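Local coordinates for FrnE protein (Deinococcus radiodurans, PDB 5CO3), which probably acts as a disulfide oxidoreductase of the DsbA-like thioredoxin class, making or rearranging disulfide bonds in the bacterial cytoplasm, at residues Asp15-Ile20 and Val48-Glu53. Sequence-based numbering, arbitrary orientation. Where two conformers were deposited one is given.
Sequences DIWSDI and VWHSFE
The imidazole of His50 lies against the indole of Trp17 in a face-to-face stack, its centroid 4.2 Å from that of the six-membered ring and the planes 17° apart. His50 CB sits over the five-membered ring of the same indole, 3.3 Å from its centroid, a close CH-pi contact. With CG beside the backbone N (chi1 -64°), the imidazole reaches back along its strand, and NE2 donates a 2.6 Å hydrogen bond, within the imidazole plane, to the anti side of Asp15 OD1, tilted from the carboxylate plane. ND1, the other ring nitrogen, is hydrogen-bonded to Asp179 OD1, and the two bonds together hold the ring against rotation. An alanine in place of Trp17 would probably open a gap against the His50 imidazole and leave the backbone O of Asp179 without the indole N-H.

On the other face of the sheet, Ile16 and Trp49 lie side by side, pointing the same way: CG2 of Ile16 comes within 3.6 Å of Trp49 CZ3 while CD1 makes a CH-pi contact over one face of its six-membered ring. Ser18 CB meets the edge of that indole.

Parallel pairing joins the backbones, with Ile16 N bonded to Val48 O (2.9 Å), His50 N to Ile16 O (2.7 Å) and Ser18 N to His50 O (3.2 Å).

These are neighbouring strands of a beta-alpha-beta unit of the thioredoxin-like fold, connected through helix 23-38. Strand 193-196 flanks 12-18 on its other side; helix 173-186 packs on Trp17, and helix 125-137 touches Trp49.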
ATOM      1  N   ASP A  15      -5.432  -5.167   6.368  1.00 33.23           N
ATOM      2  CA  ASP A  15      -4.262  -4.319   6.586  1.00 32.11           C
ATOM      3  C   ASP A  15      -3.247  -4.513   5.480  1.00 31.74           C
ATOM      4  O   ASP A  15      -2.834  -5.639   5.205  1.00 38.19           O
ATOM      5  CB  ASP A  15      -3.632  -4.635   7.942  1.00 37.26           C
ATOM      6  CG  ASP A  15      -4.543  -4.295   9.076  1.00 38.33           C
ATOM      7  OD1 ASP A  15      -4.646  -3.092   9.385  1.00 40.64           O
ATOM      8  OD2 ASP A  15      -5.185  -5.218   9.635  1.00 43.72           O
ATOM      9  N   ILE A  16      -2.841  -3.423   4.836  1.00 32.24           N
ATOM     10  CA  ILE A  16      -1.908  -3.542   3.727  1.00 28.64           C
ATOM     11  C   ILE A  16      -0.664  -2.706   3.963  1.00 33.26           C
ATOM     12  O   ILE A  16      -0.738  -1.482   4.113  1.00 35.14           O
ATOM     13  CB  ILE A  16      -2.545  -3.126   2.390  1.00 28.55           C
ATOM     14  CG1 ILE A  16      -3.923  -3.778   2.228  1.00 33.82           C
ATOM     15  CG2 ILE A  16      -1.635  -3.513   1.231  1.00 30.48           C
ATOM     16  CD1 ILE A  16      -4.642  -3.353   0.973  1.00 33.54           C
ATOM     17  N   TRP A  17       0.480  -3.377   3.996  1.00 33.00           N
ATOM     18  CA  TRP A  17       1.759  -2.673   4.052  1.00 27.06           C
ATOM     19  C   TRP A  17       2.265  -2.440   2.637  1.00 31.04           C
ATOM     20  O   TRP A  17       2.210  -3.323   1.782  1.00 30.62           O
ATOM     21  CB  TRP A  17       2.775  -3.457   4.878  1.00 30.53           C
ATOM     22  CG  TRP A  17       2.682  -3.166   6.353  1.00 30.31           C
ATOM     23  CD1 TRP A  17       3.413  -2.252   7.056  1.00 30.32           C
ATOM     24  CD2 TRP A  17       1.798  -3.783   7.296  1.00 38.81           C
ATOM     25  NE1 TRP A  17       3.047  -2.265   8.380  1.00 32.00           N
ATOM     26  CE2 TRP A  17       2.058  -3.200   8.556  1.00 37.26           C
ATOM     27  CE3 TRP A  17       0.818  -4.775   7.200  1.00 36.48           C
ATOM     28  CZ2 TRP A  17       1.367  -3.573   9.708  1.00 40.14           C
ATOM     29  CZ3 TRP A  17       0.136  -5.150   8.350  1.00 41.79           C
ATOM     30  CH2 TRP A  17       0.415  -4.547   9.585  1.00 40.09           C
ATOM     31  N   SER A  18       2.758  -1.232   2.386  1.00 28.09           N
ATOM     32  CA  SER A  18       3.065  -0.839   1.030  1.00 26.07           C
ATOM     33  C   SER A  18       4.076   0.304   1.057  1.00 25.77           C
ATOM     34  O   SER A  18       4.103   1.068   2.018  1.00 27.40           O
ATOM     35  CB  SER A  18       1.791  -0.413   0.315  1.00 28.26           C
ATOM     36  OG  SER A  18       2.065   0.011  -0.995  1.00 30.33           O
ATOM     37  N   ASP A  19       4.901   0.389   0.017  1.00 29.28           N
ATOM     38  CA  ASP A  19       5.744   1.560  -0.201  1.00 25.84           C
ATOM     39  C   ASP A  19       5.375   2.218  -1.516  1.00 24.10           C
ATOM     40  O   ASP A  19       5.094   1.554  -2.514  1.00 25.36           O
ATOM     41  CB  ASP A  19       7.238   1.203  -0.205  1.00 25.54           C
ATOM     42  CG  ASP A  19       8.142   2.430  -0.005  1.00 33.21           C
ATOM     43  OD1 ASP A  19       7.624   3.552   0.211  1.00 24.39           O
ATOM     44  OD2 ASP A  19       9.371   2.260  -0.042  1.00 27.54           O
ATOM     45  N   ILE A  20       5.378   3.545  -1.487  1.00 25.58           N
ATOM     46  CA  ILE A  20       5.103   4.347  -2.673  0.61 24.03           C
ATOM     47  C   ILE A  20       6.140   4.064  -3.753  1.00 22.70           C
ATOM     48  O   ILE A  20       5.826   4.105  -4.950  1.00 22.98           O
ATOM     49  CB  ILE A  20       5.081   5.851  -2.319  0.61 22.08           C
ATOM     50  CG1 ILE A  20       3.874   6.145  -1.429  0.61 24.97           C
ATOM     51  CG2 ILE A  20       5.043   6.722  -3.568  0.61 23.75           C
ATOM     52  CD1 ILE A  20       4.172   6.962  -0.223  0.61 26.77           C
ATOM     53  N   VAL A  48      -7.057  -0.687   5.600  1.00 38.72           N
ATOM     54  CA  VAL A  48      -6.154   0.203   6.324  1.00 39.26           C
ATOM     55  C   VAL A  48      -4.758   0.102   5.723  1.00 40.44           C
ATOM     56  O   VAL A  48      -4.145  -0.966   5.753  1.00 42.89           O
ATOM     57  CB  VAL A  48      -6.091  -0.143   7.829  1.00 39.59           C
ATOM     58  CG1 VAL A  48      -5.027   0.707   8.546  1.00 39.96           C
ATOM     59  CG2 VAL A  48      -7.451   0.041   8.471  1.00 39.47           C
ATOM     60  N   TRP A  49      -4.255   1.201   5.164  1.00 37.08           N
ATOM     61  CA  TRP A  49      -2.905   1.189   4.622  1.00 36.32           C
ATOM     62  C   TRP A  49      -1.910   1.407   5.759  1.00 35.21           C
ATOM     63  O   TRP A  49      -2.187   2.132   6.723  1.00 36.34           O
ATOM     64  CB  TRP A  49      -2.735   2.246   3.512  1.00 35.47           C
ATOM     65  CG  TRP A  49      -3.548   1.916   2.276  1.00 39.15           C
ATOM     66  CD1 TRP A  49      -4.828   2.314   2.006  1.00 33.71           C
ATOM     67  CD2 TRP A  49      -3.143   1.087   1.170  1.00 39.96           C
ATOM     68  NE1 TRP A  49      -5.242   1.792   0.792  1.00 32.60           N
ATOM     69  CE2 TRP A  49      -4.225   1.037   0.261  1.00 34.38           C
ATOM     70  CE3 TRP A  49      -1.965   0.394   0.854  1.00 38.10           C
ATOM     71  CZ2 TRP A  49      -4.173   0.307  -0.938  1.00 34.65           C
ATOM     72  CZ3 TRP A  49      -1.911  -0.325  -0.336  1.00 34.03           C
ATOM     73  CH2 TRP A  49      -3.010  -0.365  -1.215  1.00 37.67           C
ATOM     74  N   HIS A  50      -0.772   0.733   5.657  1.00 37.38           N
ATOM     75  CA  HIS A  50       0.308   0.876   6.622  1.00 34.18           C
ATOM     76  C   HIS A  50       1.588   1.222   5.892  1.00 32.52           C
ATOM     77  O   HIS A  50       1.822   0.759   4.771  1.00 32.99           O
ATOM     78  CB  HIS A  50       0.505  -0.401   7.436  1.00 37.58           C
ATOM     79  CG  HIS A  50      -0.671  -0.764   8.287  1.00 38.85           C
ATOM     80  ND1 HIS A  50      -0.783  -0.385   9.605  1.00 45.13           N
ATOM     81  CD2 HIS A  50      -1.792  -1.466   7.998  1.00 38.94           C
ATOM     82  CE1 HIS A  50      -1.923  -0.841  10.096  1.00 44.32           C
ATOM     83  NE2 HIS A  50      -2.554  -1.498   9.139  1.00 41.60           N
ATOM     84  N   SER A  51       2.405   2.044   6.537  1.00 33.66           N
ATOM     85  CA  SER A  51       3.650   2.521   5.950  1.00 33.77           C
ATOM     86  C   SER A  51       4.721   1.448   5.924  1.00 33.39           C
ATOM     87  O   SER A  51       4.905   0.702   6.887  1.00 36.28           O
ATOM     88  CB  SER A  51       4.167   3.737   6.717  1.00 35.02           C
ATOM     89  OG  SER A  51       3.160   4.717   6.857  1.00 37.00           O
ATOM     90  N   PHE A  52       5.433   1.390   4.806  1.00 30.00           N
ATOM     91  CA  PHE A  52       6.591   0.530   4.665  1.00 34.08           C
ATOM     92  C   PHE A  52       7.577   1.278   3.782  1.00 28.37           C
ATOM     93  O   PHE A  52       7.179   1.870   2.775  1.00 29.08           O
ATOM     94  CB  PHE A  52       6.213  -0.814   4.049  1.00 32.49           C
ATOM     95  CG  PHE A  52       7.305  -1.846   4.109  1.00 35.44           C
ATOM     96  CD1 PHE A  52       8.327  -1.847   3.174  1.00 36.40           C
ATOM     97  CD2 PHE A  52       7.292  -2.835   5.082  1.00 34.44           C
ATOM     98  CE1 PHE A  52       9.321  -2.800   3.217  1.00 37.33           C
ATOM     99  CE2 PHE A  52       8.283  -3.793   5.127  1.00 37.06           C
ATOM    100  CZ  PHE A  52       9.305  -3.769   4.194  1.00 43.65           C
ATOM    101  N   GLU A  53       8.842   1.284   4.188  1.00 33.85           N
ATOM    102  CA  GLU A  53       9.898   1.891   3.392  1.00 33.50           C
ATOM    103  C   GLU A  53      10.888   0.830   2.962  1.00 38.02           C
ATOM    104  O   GLU A  53      11.507   0.182   3.806  1.00 39.87           O
ATOM    105  CB  GLU A  53      10.617   2.991   4.182  1.00 30.70           C
ATOM    106  CG  GLU A  53       9.932   4.345   4.101  1.00 28.80           C
ATOM    107  CD  GLU A  53      10.609   5.398   4.966  1.00 36.71           C
ATOM    108  OE1 GLU A  53      11.506   6.123   4.475  1.00 38.20           O
ATOM    109  OE2 GLU A  53      10.245   5.495   6.157  1.00 36.84           O
TER